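Local coordinates for Lmo1076 protein (Listeria monocytogenes serovar 1/2a, PDB 3FI7) that cleaves bacterial cell-wall peptidoglycan as a virulence-associated autolysin, an N-acetylglucosaminidase of family GH73 whose catalytic domain is the part crystallised, at residues 75-80 against 111-116; 80-85 against 106-111; 151-156 against 169-174. All coordinates share one frame; numbering follows the deposited sequence.

Interaction 1: residues 75-80 against 111-116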
loop_
_atom_site.group_PDB
_atom_site.type_symbol
_atom_site.label_atom_id
_atom_site.label_comp_id
_atom_site.label_asym_id
_atom_site.label_seq_id
_atom_site.Cartn_x
_atom_site.Cartn_y
_atom_site.Cartn_z
ATOM N N ASN A 75 -0.490 0.012 -16.267
ATOM C CA ASN A 75 0.321 -1.031 -15.648
ATOM C C ASN A 75 -0.199 -1.460 -14.280
ATOM O O ASN A 75 -0.204 -2.643 -13.960
ATOM C CB ASN A 75 1.767 -0.561 -15.548
ATOM C CG ASN A 75 2.294 -0.060 -16.876
ATOM O OD1 ASN A 75 2.300 -0.793 -17.869
ATOM N ND2 ASN A 75 2.725 1.197 -16.907
ATOM N N TYR A 76 -0.611 -0.485 -13.475
ATOM C CA TYR A 76 -1.277 -0.753 -12.204
ATOM C C TYR A 76 -0.383 -1.452 -11.186
ATOM O O TYR A 76 -0.879 -2.051 -10.240
ATOM C CB TYR A 76 -2.540 -1.591 -12.438
ATOM C CG TYR A 76 -3.560 -0.920 -13.333
ATOM C CD1 TYR A 76 -3.775 -1.360 -14.635
ATOM C CD2 TYR A 76 -4.308 0.160 -12.875
ATOM C CE1 TYR A 76 -4.715 -0.740 -15.455
ATOM C CE2 TYR A 76 -5.244 0.783 -13.682
ATOM C CZ TYR A 76 -5.446 0.328 -14.968
ATOM O OH TYR A 76 -6.382 0.955 -15.761
ATOM N N ASN A 77 0.928 -1.365 -11.380
ATOM C CA ASN A 77 1.895 -2.082 -10.550
ATOM C C ASN A 77 2.330 -1.204 -9.378
ATOM O O ASN A 77 3.341 -0.487 -9.456
ATOM C CB ASN A 77 3.093 -2.503 -11.424
ATOM C CG ASN A 77 4.061 -3.445 -10.715
ATOM O OD1 ASN A 77 4.124 -3.499 -9.487
ATOM N ND2 ASN A 77 4.840 -4.185 -11.505
ATOM N N LEU A 78 1.558 -1.257 -8.293
ATOM C CA LEU A 78 1.748 -0.342 -7.165
ATOM C C LEU A 78 3.034 -0.599 -6.406
ATOM O O LEU A 78 3.617 0.317 -5.828
ATOM C CB LEU A 78 0.569 -0.420 -6.190
ATOM C CG LEU A 78 -0.804 -0.039 -6.754
ATOM C CD1 LEU A 78 -1.906 -0.433 -5.769
ATOM C CD2 LEU A 78 -0.870 1.456 -7.111
ATOM N N PHE A 79 3.480 -1.846 -6.394
ATOM C CA PHE A 79 4.613 -2.193 -5.553
ATOM C C PHE A 79 5.911 -2.352 -6.348
ATOM O O PHE A 79 6.937 -2.726 -5.795
ATOM C CB PHE A 79 4.284 -3.433 -4.718
ATOM C CG PHE A 79 3.063 -3.269 -3.857
ATOM C CD1 PHE A 79 3.171 -2.795 -2.558
ATOM C CD2 PHE A 79 1.803 -3.572 -4.352
ATOM C CE1 PHE A 79 2.039 -2.639 -1.757
ATOM C CE2 PHE A 79 0.676 -3.423 -3.559
ATOM C CZ PHE A 79 0.796 -2.952 -2.257
ATOM N N GLY A 80 5.867 -2.041 -7.641
ATOM C CA GLY A 80 7.054 -2.135 -8.480
ATOM C C GLY A 80 7.620 -3.544 -8.565
ATOM O O GLY A 80 8.832 -3.741 -8.559
ATOM N N ALA A 111 5.859 -6.437 -13.781
ATOM C CA ALA A 111 4.538 -7.028 -13.962
ATOM C C ALA A 111 3.565 -5.962 -14.441
ATOM O O ALA A 111 3.675 -4.788 -14.062
ATOM C CB ALA A 111 4.046 -7.664 -12.660
ATOM N N LYS A 112 2.628 -6.377 -15.287
ATOM C CA LYS A 112 1.565 -5.511 -15.783
ATOM C C LYS A 112 0.242 -6.153 -15.389
ATOM O O LYS A 112 -0.041 -7.281 -15.788
ATOM C CB LYS A 112 1.659 -5.400 -17.304
ATOM C CG LYS A 112 0.684 -4.428 -17.961
ATOM C CD LYS A 112 0.693 -4.635 -19.480
ATOM C CE LYS A 112 0.473 -3.337 -20.247
ATOM N NZ LYS A 112 -0.873 -2.754 -20.000
ATOM N N TYR A 113 -0.559 -5.440 -14.603
ATOM C CA TYR A 113 -1.797 -5.995 -14.054
ATOM C C TYR A 113 -3.023 -5.407 -14.735
ATOM O O TYR A 113 -2.962 -4.302 -15.274
ATOM C CB TYR A 113 -1.901 -5.699 -12.548
ATOM C CG TYR A 113 -0.746 -6.199 -11.716
ATOM C CD1 TYR A 113 -0.722 -7.499 -11.228
ATOM C CD2 TYR A 113 0.312 -5.367 -11.405
ATOM C CE1 TYR A 113 0.338 -7.957 -10.457
ATOM C CE2 TYR A 113 1.374 -5.813 -10.646
ATOM C CZ TYR A 113 1.381 -7.105 -10.170
ATOM O OH TYR A 113 2.444 -7.533 -9.403
ATOM N N PRO A 114 -4.154 -6.137 -14.686
ATOM C CA PRO A 114 -5.449 -5.657 -15.198
ATOM C C PRO A 114 -5.959 -4.452 -14.415
ATOM O O PRO A 114 -6.643 -3.591 -14.971
ATOM C CB PRO A 114 -6.384 -6.850 -14.975
ATOM C CG PRO A 114 -5.471 -8.043 -14.894
ATOM C CD PRO A 114 -4.220 -7.537 -14.235
ATOM N N SER A 115 -5.628 -4.398 -13.129
ATOM C CA SER A 115 -6.026 -3.283 -12.279
ATOM C C SER A 115 -5.276 -3.337 -10.961
ATOM O O SER A 115 -4.502 -4.260 -10.709
ATOM C CB SER A 115 -7.528 -3.330 -11.993
ATOM O OG SER A 115 -7.834 -4.396 -11.108
ATOM N N HIS A 116 -5.530 -2.350 -10.111
ATOM C CA HIS A 116 -4.890 -2.286 -8.812
ATOM C C HIS A 116 -5.205 -3.511 -7.953
ATOM O O HIS A 116 -4.423 -3.876 -7.068
ATOM C CB HIS A 116 -5.294 -1.006 -8.082
ATOM C CG HIS A 116 -4.639 0.221 -8.627
ATOM N ND1 HIS A 116 -5.221 1.467 -8.565
ATOM C CD2 HIS A 116 -3.452 0.389 -9.258
ATOM C CE1 HIS A 116 -4.416 2.355 -9.122
ATOM N NE2 HIS A 116 -3.335 1.727 -9.550
HETATM O O HOH W 1 2.440 -4.656 -7.526
#
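Tyr76, with CG anti to its carbonyl carbon (chi1 -60°), turns its ring onto Ser115 and His116, while Asn77, with CG anti to the backbone N (chi1 -171°), reaches the other way to Ala111. Both lie in the loop after helix 52-63 of this GH73 catalytic domain, which belongs to the lysozyme clan, and they meet the segment leading from the β-hairpin into helix 116-129. The Tyr76 and His116 rings form a T-shaped pair with planes at 83°. The tyrosine supplies the edge, its CD2 standing 3.7 Å from CD2 of His116. Over one face of the phenol ring, Ser115 CA makes a CH-pi contact 3.9 Å from the centroid of Tyr76. Ser115 is the N-cap of helix 116-129, its OG bonded to Lys117 N and Glu118, and His116 is the first residue of that helix, placing the aromatic pair at its start. Leu78 lies across the imidazole, with CD2 3.5 Å from His116 NE2; that nitrogen is itself hydrogen-bonded to Gly71 O.

The backbones join through a nearly straight bond from Tyr113 N to Asn75 O, 2.9 Å long. Asn77 ND2 donates to Ala111 O at 2.9 Å in a more bent bond, tilted out of both the amide and the carbonyl planes. The Asn77 amide meets the edge of the Tyr113 ring almost perpendicularly, CG lying 3.6 Å from CE2, while the Tyr113 hydroxyl bonds to Asp122. Asn77 OD1 takes the N-H of Ile81 and also a water proton, that water oxygen lying 2.8 Å from OD1 and accepting the Phe79 N-H.

Interaction 2: residues 80-85 against 106-111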
loop_
_atom_site.group_PDB
_atom_site.type_symbol
_atom_site.label_atom_id
_atom_site.label_comp_id
_atom_site.label_asym_id
_atom_site.label_seq_id
_atom_site.Cartn_x
_atom_site.Cartn_y
_atom_site.Cartn_z
ATOM N N GLY A 80 5.867 -2.041 -7.641
ATOM C CA GLY A 80 7.054 -2.135 -8.480
ATOM C C GLY A 80 7.620 -3.544 -8.565
ATOM O O GLY A 80 8.832 -3.741 -8.559
ATOM N N ILE A 81 6.733 -4.529 -8.645
ATOM C CA ILE A 81 7.134 -5.927 -8.705
ATOM C C ILE A 81 7.733 -6.288 -10.064
ATOM O O ILE A 81 7.143 -6.007 -11.104
ATOM C CB ILE A 81 5.929 -6.848 -8.437
ATOM C CG1 ILE A 81 5.391 -6.614 -7.025
ATOM C CG2 ILE A 81 6.310 -8.310 -8.648
ATOM C CD1 ILE A 81 6.469 -6.576 -5.963
ATOM N N LYS A 82 8.906 -6.915 -10.050
ATOM C CA LYS A 82 9.555 -7.341 -11.290
ATOM C C LYS A 82 8.983 -8.653 -11.820
ATOM O O LYS A 82 8.443 -9.457 -11.065
ATOM C CB LYS A 82 11.070 -7.458 -11.104
ATOM C CG LYS A 82 11.789 -6.124 -11.130
ATOM C CD LYS A 82 13.277 -6.300 -10.930
ATOM C CE LYS A 82 13.958 -4.965 -10.759
ATOM N NZ LYS A 82 15.286 -5.119 -10.109
ATOM N N GLY A 83 9.103 -8.858 -13.128
ATOM C CA GLY A 83 8.603 -10.065 -13.764
ATOM C C GLY A 83 7.373 -9.803 -14.614
ATOM O O GLY A 83 7.291 -8.798 -15.323
ATOM N N SER A 84 6.410 -10.712 -14.545
ATOM C CA SER A 84 5.175 -10.573 -15.300
ATOM C C SER A 84 3.994 -11.085 -14.496
ATOM O O SER A 84 4.159 -11.743 -13.469
ATOM C CB SER A 84 5.258 -11.345 -16.614
ATOM O OG SER A 84 5.329 -12.737 -16.361
ATOM N N TYR A 85 2.797 -10.772 -14.971
ATOM C CA TYR A 85 1.584 -11.275 -14.359
ATOM C C TYR A 85 0.741 -11.915 -15.446
ATOM O O TYR A 85 0.247 -11.224 -16.340
ATOM C CB TYR A 85 0.807 -10.142 -13.683
ATOM C CG TYR A 85 -0.530 -10.584 -13.146
ATOM C CD1 TYR A 85 -0.633 -11.177 -11.895
ATOM C CD2 TYR A 85 -1.690 -10.424 -13.895
ATOM C CE1 TYR A 85 -1.853 -11.591 -11.399
ATOM C CE2 TYR A 85 -2.919 -10.834 -13.406
ATOM C CZ TYR A 85 -2.990 -11.416 -12.158
ATOM O OH TYR A 85 -4.199 -11.826 -11.662
ATOM N N ILE A 106 19.257 0.574 -15.893
ATOM C CA ILE A 106 19.130 -0.662 -16.633
ATOM C C ILE A 106 17.659 -0.885 -16.940
ATOM O O ILE A 106 16.782 -0.428 -16.202
ATOM C CB ILE A 106 19.705 -1.855 -15.838
ATOM C CG1 ILE A 106 20.107 -2.986 -16.783
ATOM C CG2 ILE A 106 18.710 -2.352 -14.799
ATOM C CD1 ILE A 106 20.977 -4.039 -16.130
ATOM N N ASN A 107 17.391 -1.559 -18.049
ATOM C CA ASN A 107 16.035 -1.947 -18.378
ATOM C C ASN A 107 15.644 -3.172 -17.574
ATOM O O ASN A 107 16.449 -4.085 -17.393
ATOM C CB ASN A 107 15.904 -2.237 -19.868
ATOM C CG ASN A 107 15.607 -0.994 -20.670
ATOM O OD1 ASN A 107 14.681 -0.247 -20.355
ATOM N ND2 ASN A 107 16.390 -0.764 -21.716
ATOM N N ALA A 108 14.414 -3.181 -17.075
ATOM C CA ALA A 108 13.890 -4.367 -16.417
ATOM C C ALA A 108 12.451 -4.602 -16.850
ATOM O O ALA A 108 11.796 -3.702 -17.376
ATOM C CB ALA A 108 13.993 -4.233 -14.894
ATOM N N ASN A 109 11.974 -5.823 -16.652
ATOM C CA ASN A 109 10.584 -6.143 -16.922
ATOM C C ASN A 109 9.791 -6.100 -15.633
ATOM O O ASN A 109 10.175 -6.705 -14.632
ATOM C CB ASN A 109 10.451 -7.520 -17.568
ATOM C CG ASN A 109 11.069 -7.574 -18.948
ATOM O OD1 ASN A 109 10.840 -6.695 -19.777
ATOM N ND2 ASN A 109 11.859 -8.610 -19.201
ATOM N N PHE A 110 8.683 -5.376 -15.661
ATOM C CA PHE A 110 7.840 -5.256 -14.489
ATOM C C PHE A 110 6.480 -5.838 -14.794
ATOM O O PHE A 110 6.001 -5.749 -15.931
ATOM C CB PHE A 110 7.709 -3.793 -14.084
ATOM C CG PHE A 110 8.976 -3.199 -13.544
ATOM C CD1 PHE A 110 9.891 -2.590 -14.397
ATOM C CD2 PHE A 110 9.252 -3.243 -12.179
ATOM C CE1 PHE A 110 11.066 -2.025 -13.893
ATOM C CE2 PHE A 110 10.419 -2.677 -11.663
ATOM C CZ PHE A 110 11.332 -2.068 -12.525
ATOM N N ALA A 111 5.859 -6.437 -13.781
ATOM C CA ALA A 111 4.538 -7.028 -13.962
ATOM C C ALA A 111 3.565 -5.962 -14.441
ATOM O O ALA A 111 3.675 -4.788 -14.062
ATOM C CB ALA A 111 4.046 -7.664 -12.660
#
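Lys82 and Phe110 face each other as a non-hydrogen-bonded pair in a single antiparallel bridge, flanked by bonds from Ala111 N to Ile81 O (3.0 Å) and from Gly83 N to Asn109 O (2.8 Å).

Among the side chains, the Lys82 chain runs alongside the Phe110 ring, both heading back along the strand. Phe110 CG is anti to its carbonyl carbon (chi1 -69°), which carries the ring back toward the loop: its CE2 meets Lys82 CG at 3.7 Å, and the same CE2 presents the ring edge to Gly80 O at 3.6 Å, in the ring plane. Lys82 stays extended beyond CG, running along the hairpin past Ala108, where its CE lies 4.2 Å from the Ala108 CB, to a salt bridge between its NZ and Glu96 of strand 89-98. At the other end Tyr85 CB packs on Ala111 CB at 4.2 Å. Asn109 OD1 is bonded to Thr91 across the hairpin.

Between the two backbone bonds the CA atoms of the bridged pair make CA-H...O contacts, Phe110 CA with Ile81 O and Lys82 CA with Asn109 O. At Gly83 the backbone takes angles (phi 109°, psi -139°) open essentially to glycine, and Ser84 then passes Ala111 with their CA atoms 3.8 Å apart.

The loop is therefore added to the edge of the two-stranded sheet by backbone bonds, whereas the lysine charge is answered outside this contact, on the far strand; because Lys82 is exposed here at the surface, its pairing with Glu96 would be expected to be partly screened by water.

Interaction 3: residues 151-156 against 169-174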
loop_
_atom_site.group_PDB
_atom_site.type_symbol
_atom_site.label_atom_id
_atom_site.label_comp_id
_atom_site.label_asym_id
_atom_site.label_seq_id
_atom_site.Cartn_x
_atom_site.Cartn_y
_atom_site.Cartn_z
ATOM N N ASP A 151 3.363 -3.885 15.341
ATOM C CA ASP A 151 4.169 -5.103 15.342
ATOM C C ASP A 151 4.403 -5.539 13.907
ATOM O O ASP A 151 5.491 -5.991 13.555
ATOM C CB ASP A 151 3.474 -6.216 16.125
ATOM C CG ASP A 151 3.227 -5.835 17.571
ATOM O OD1 ASP A 151 2.069 -5.944 18.034
ATOM O OD2 ASP A 151 4.198 -5.411 18.238
ATOM N N ALA A 152 3.375 -5.378 13.077
ATOM C CA ALA A 152 3.466 -5.756 11.680
ATOM C C ALA A 152 4.453 -4.867 10.928
ATOM O O ALA A 152 5.290 -5.374 10.187
ATOM C CB ALA A 152 2.100 -5.723 11.027
ATOM N N THR A 153 4.369 -3.549 11.120
ATOM C CA THR A 153 5.255 -2.651 10.386
ATOM C C THR A 153 6.701 -2.873 10.843
ATOM O O THR A 153 7.620 -2.913 10.022
ATOM C CB THR A 153 4.860 -1.159 10.521
ATOM O OG1 THR A 153 4.931 -0.759 11.894
ATOM C CG2 THR A 153 3.440 -0.916 9.990
ATOM N N ALA A 154 6.891 -3.029 12.150
ATOM C CA ALA A 154 8.213 -3.319 12.702
ATOM C C ALA A 154 8.778 -4.596 12.085
ATOM O O ALA A 154 9.970 -4.691 11.850
ATOM C CB ALA A 154 8.163 -3.442 14.232
ATOM N N TRP A 155 7.919 -5.571 11.809
ATOM C CA TRP A 155 8.392 -6.799 11.177
ATOM C C TRP A 155 8.827 -6.589 9.719
ATOM O O TRP A 155 9.787 -7.204 9.258
ATOM C CB TRP A 155 7.354 -7.924 11.280
ATOM C CG TRP A 155 7.947 -9.273 10.987
ATOM C CD1 TRP A 155 7.906 -9.950 9.800
ATOM C CD2 TRP A 155 8.691 -10.098 11.893
ATOM N NE1 TRP A 155 8.572 -11.144 9.914
ATOM C CE2 TRP A 155 9.067 -11.261 11.186
ATOM C CE3 TRP A 155 9.074 -9.969 13.234
ATOM C CZ2 TRP A 155 9.805 -12.293 11.777
ATOM C CZ3 TRP A 155 9.813 -10.995 13.819
ATOM C CH2 TRP A 155 10.170 -12.143 13.090
ATOM N N LEU A 156 8.124 -5.724 8.996
ATOM C CA LEU A 156 8.451 -5.458 7.597
ATOM C C LEU A 156 9.789 -4.732 7.444
ATOM O O LEU A 156 10.494 -4.911 6.453
ATOM C CB LEU A 156 7.335 -4.651 6.925
ATOM C CG LEU A 156 5.958 -5.327 6.854
ATOM C CD1 LEU A 156 4.928 -4.378 6.263
ATOM C CD2 LEU A 156 6.032 -6.602 6.031
ATOM N N LYS A 169 7.853 5.247 8.734
ATOM C CA LYS A 169 7.095 5.800 7.613
ATOM C C LYS A 169 5.692 5.202 7.511
ATOM O O LYS A 169 4.715 5.938 7.380
ATOM C CB LYS A 169 7.836 5.589 6.296
ATOM C CG LYS A 169 9.177 6.300 6.261
ATOM C CD LYS A 169 9.945 5.986 4.992
ATOM C CE LYS A 169 11.392 6.438 5.128
ATOM N NZ LYS A 169 12.193 6.072 3.942
ATOM N N LEU A 170 5.592 3.872 7.564
ATOM C CA LEU A 170 4.287 3.225 7.524
ATOM C C LEU A 170 3.414 3.698 8.688
ATOM O O LEU A 170 2.243 4.016 8.495
ATOM C CB LEU A 170 4.414 1.703 7.566
ATOM C CG LEU A 170 5.062 1.047 6.355
ATOM C CD1 LEU A 170 5.246 -0.463 6.589
ATOM C CD2 LEU A 170 4.245 1.322 5.106
ATOM N N ASN A 171 3.986 3.735 9.890
ATOM C CA ASN A 171 3.247 4.200 11.063
ATOM C C ASN A 171 2.736 5.629 10.908
ATOM O O ASN A 171 1.641 5.947 11.351
ATOM C CB ASN A 171 4.091 4.092 12.332
ATOM C CG ASN A 171 4.437 2.653 12.685
ATOM O OD1 ASN A 171 3.799 1.714 12.212
ATOM N ND2 ASN A 171 5.451 2.478 13.529
ATOM N N THR A 172 3.530 6.485 10.274
ATOM C CA THR A 172 3.133 7.873 10.101
ATOM C C THR A 172 1.966 7.986 9.114
ATOM O O THR A 172 1.031 8.742 9.347
ATOM C CB THR A 172 4.315 8.753 9.660
ATOM O OG1 THR A 172 5.347 8.694 10.650
ATOM C CG2 THR A 172 3.873 10.210 9.476
ATOM N N LEU A 173 2.017 7.228 8.023
ATOM C CA LEU A 173 0.904 7.192 7.082
ATOM C C LEU A 173 -0.348 6.676 7.778
ATOM O O LEU A 173 -1.423 7.250 7.651
ATOM C CB LEU A 173 1.225 6.295 5.894
ATOM C CG LEU A 173 2.195 6.876 4.872
ATOM C CD1 LEU A 173 2.945 5.775 4.154
ATOM C CD2 LEU A 173 1.420 7.714 3.892
ATOM N N ILE A 174 -0.196 5.592 8.525
ATOM C CA ILE A 174 -1.328 4.974 9.200
ATOM C C ILE A 174 -2.028 5.923 10.176
ATOM O O ILE A 174 -3.247 6.071 10.114
ATOM C CB ILE A 174 -0.924 3.659 9.883
ATOM C CG1 ILE A 174 -0.684 2.587 8.817
ATOM C CG2 ILE A 174 -1.984 3.220 10.885
ATOM C CD1 ILE A 174 0.004 1.326 9.339
HETATM O O HOH W 2 6.492 -0.137 14.387
#
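Two helices of the α-helical body, 149-156 and 166-176, pack here in a roughly antiparallel sense: the axes of segments 151-156 and 169-174 approach to 9.8 Å, at 147° between their directions. Thr153 is the centre of the interface, and its two branches do different work. Its hydroxyl, set between the backbone N and the carbonyl carbon (chi1 61°), donates to Asn171 OD1 across 2.7 Å, approaching with a moderate tilt from the amide plane. A water completes a small ring, donating to Thr153 OG1 at 3.0 Å and accepting from Asn171 ND2 at 2.9 Å. Both ends of the amide are thereby engaged, which would fix its flip.

The methyl branch packs against leucine and isoleucine. Thr153 CG2 lies 3.7 Å from Leu170 CB, the two side chains passing alongside one another head to tail, and the tip of Ile174 comes more loosely to the same methyl. Further along, Leu156 and Leu170 meet crosswise at their CD1 atoms, 3.9 Å apart.

Helix 52-63 packs against both partners, with Val54 on Thr153 and Leu156 and with Ala57 on Leu170 and Ile174. An apolar strip edged by one direct and one water-mediated side-chain link thus joins the helices, an arrangement consistent with the helical core of a lysozyme-clan domain.

From the N terminus, helix 52-63 leads into the loop that holds residues 75-85, whose first half makes interaction 1 and whose second half makes interaction 2. Interaction 1 closes the wider loop, from 75-80 round the β-hairpin to 111-116; interaction 2 closes a smaller one within it, and the two share Gly80 and Ala111. They also touch directly, Tyr113 and Pro114 packing on Tyr85. Together they tie the loop to the hairpin and to the start of helix 116-129. Interaction 3 comes later and in series, closing the short connection between helices 149-156 and 166-176. Its centre lies about 22 Å from that of interaction 1, across the chain's centre.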